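Putative neuraminyllactose-binding hemagglutinin homolog (Helicobacter pylori, PDB 3BGH) is of unknown function but is probably an outer-membrane lipoprotein adhesin related to sialic acid-binding hemagglutinins. Local coordinates at residues A[206-210]-A[211-215]. Residues are numbered along the deposited sequence; the frame is centred on the assembly and turned at random.
Sequences TKELS and KKHME. With SO4 (sulfate ion), chain D; SO4 (sulfate ion), chain C.
H213 reaches back from the first turn of helix 211-223 to the end of helix 186-208, where its ND1 donates to the carbonyl O of E208 at 3.0 Å. That oxygen lies close to the imidazole plane, but the nitrogen stands above the E208 carbonyl plane, 36° out of it. Behind this reach is a chi1 of -69°, with CG of H213 anti to its own carbonyl carbon. E208 turns its carboxylate near the same ring, the two planes 59° apart, and E208 OE2 comes to 3.7 Å from H213 CE1. One face of the imidazole carries S210 OG, offset toward the rim. S210 is the N-cap of helix 211-223: its OG accepts from H213 N at 3.1 Å, while its carbonyl O takes M214 N in the opening i to i+4 bond of the helix. L209 is the first residue to leave helical geometry, and with S210 it forms the two-residue break between the helices. L209 CD2 meets M214 CE at 3.9 Å, and both side chains touch F136 of strand 123-137. Two sulfates, probably from the crystallisation liquor, lie nearby. The chain C sulfate accepts from K211 N through O2 at 2.9 Å, at the N-terminus of the helix; the chain D sulfate lies at the H213 ring edge, its O4 implausibly close to H213 NE2, so that bond is doubtful in detail, and K212 NZ bonds its O1 weakly.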
loop_
_atom_site.group_PDB
_atom_site.type_symbol
_atom_site.label_atom_id
_atom_site.label_comp_id
_atom_site.label_asym_id
_atom_site.label_seq_id
_atom_site.Cartn_x
_atom_site.Cartn_y
_atom_site.Cartn_z
ATOM N N THR A 206 18.097 5.338 8.260
ATOM C CA THR A 206 19.346 5.827 8.829
ATOM C C THR A 206 19.494 5.276 10.233
ATOM O O THR A 206 20.606 4.920 10.621
ATOM C CB THR A 206 19.439 7.363 8.880
ATOM O OG1 THR A 206 18.233 7.878 9.463
ATOM C CG2 THR A 206 19.640 7.944 7.487
ATOM N N LYS A 207 18.393 5.192 10.993
ATOM C CA LYS A 207 18.474 4.603 12.329
ATOM C C LYS A 207 18.669 3.086 12.276
ATOM O O LYS A 207 19.316 2.506 13.180
ATOM C CB LYS A 207 17.304 4.998 13.227
ATOM C CG LYS A 207 17.368 6.477 13.605
ATOM C CD LYS A 207 16.046 7.037 14.165
ATOM C CE LYS A 207 16.214 8.540 14.501
ATOM N NZ LYS A 207 15.084 9.085 15.327
ATOM N N GLU A 208 18.157 2.440 11.225
ATOM C CA GLU A 208 18.354 1.006 11.115
ATOM C C GLU A 208 19.778 0.620 10.753
ATOM O O GLU A 208 20.224 -0.446 11.114
ATOM C CB GLU A 208 17.383 0.339 10.127
ATOM C CG GLU A 208 17.289 -1.189 10.315
ATOM C CD GLU A 208 16.865 -1.617 11.761
ATOM O OE1 GLU A 208 16.918 -2.833 12.054
ATOM O OE2 GLU A 208 16.470 -0.764 12.600
ATOM N N LEU A 209 20.472 1.472 10.014
ATOM C CA LEU A 209 21.788 1.127 9.540
ATOM C C LEU A 209 22.859 1.761 10.436
ATOM O O LEU A 209 23.826 2.292 9.936
ATOM C CB LEU A 209 21.975 1.587 8.094
ATOM C CG LEU A 209 21.076 1.126 6.945
ATOM C CD1 LEU A 209 21.515 1.804 5.653
ATOM C CD2 LEU A 209 21.127 -0.379 6.814
ATOM N N SER A 210 22.667 1.699 11.754
ATOM C CA SER A 210 23.632 2.193 12.728
ATOM C C SER A 210 24.905 1.352 12.763
ATOM O O SER A 210 24.969 0.222 12.245
ATOM C CB SER A 210 23.027 2.166 14.127
ATOM O OG SER A 210 22.932 0.820 14.586
ATOM N N LYS A 211 25.915 1.935 13.406
ATOM C CA LYS A 211 27.211 1.299 13.672
ATOM C C LYS A 211 26.965 0.014 14.468
ATOM O O LYS A 211 27.439 -1.042 14.072
ATOM C CB LYS A 211 28.107 2.300 14.432
ATOM C CG LYS A 211 29.620 2.012 14.536
ATOM C CD LYS A 211 30.155 2.608 15.908
ATOM C CE LYS A 211 31.638 2.989 15.884
ATOM N NZ LYS A 211 32.149 3.405 17.257
ATOM N N LYS A 212 26.191 0.072 15.542
ATOM C CA LYS A 212 25.919 -1.160 16.304
ATOM C C LYS A 212 25.307 -2.295 15.436
ATOM O O LYS A 212 25.736 -3.451 15.514
ATOM C CB LYS A 212 25.052 -0.888 17.542
ATOM C CG LYS A 212 24.915 -2.127 18.462
ATOM C CD LYS A 212 24.402 -1.784 19.876
ATOM C CE LYS A 212 22.904 -1.538 19.842
ATOM N NZ LYS A 212 22.376 -0.497 20.807
ATOM N N HIS A 213 24.338 -1.949 14.582
ATOM C CA HIS A 213 23.702 -2.921 13.721
ATOM C C HIS A 213 24.620 -3.466 12.648
ATOM O O HIS A 213 24.662 -4.671 12.445
ATOM C CB HIS A 213 22.392 -2.375 13.131
ATOM C CG HIS A 213 21.295 -2.199 14.142
ATOM N ND1 HIS A 213 20.078 -1.632 13.830
ATOM C CD2 HIS A 213 21.233 -2.507 15.459
ATOM C CE1 HIS A 213 19.304 -1.612 14.900
ATOM N NE2 HIS A 213 19.983 -2.136 15.906
ATOM N N MET A 214 25.361 -2.615 11.952
ATOM C CA MET A 214 26.249 -3.122 10.890
ATOM C C MET A 214 27.385 -4.046 11.431
ATOM O O MET A 214 27.684 -5.097 10.830
ATOM C CB MET A 214 26.810 -1.984 10.020
ATOM C CG MET A 214 25.784 -1.274 9.091
ATOM S SD MET A 214 24.866 -2.348 7.944
ATOM C CE MET A 214 23.439 -2.586 8.968
ATOM N N GLU A 215 27.981 -3.663 12.571
ATOM C CA GLU A 215 29.058 -4.446 13.210
ATOM C C GLU A 215 28.465 -5.771 13.622
ATOM O O GLU A 215 29.113 -6.816 13.464
ATOM C CB GLU A 215 29.646 -3.758 14.464
ATOM C CG GLU A 215 30.188 -2.373 14.242
ATOM C CD GLU A 215 31.151 -1.893 15.335
ATOM O OE1 GLU A 215 30.952 -2.202 16.539
ATOM O OE2 GLU A 215 32.111 -1.177 14.969
HETATM S S SO4 D . 19.361 -2.274 19.032
HETATM O O1 SO4 D . 19.995 -0.975 19.243
HETATM O O2 SO4 D . 20.353 -3.363 18.949
HETATM O O3 SO4 D . 18.458 -2.520 20.151
HETATM O O4 SO4 D . 18.534 -2.241 17.830
HETATM S S SO4 C . 25.738 5.474 14.441
HETATM O O1 SO4 C . 25.253 6.512 15.338
HETATM O O2 SO4 C . 25.553 4.188 15.122
HETATM O O3 SO4 C . 25.015 5.571 13.186
HETATM O O4 SO4 C . 27.159 5.632 14.105
#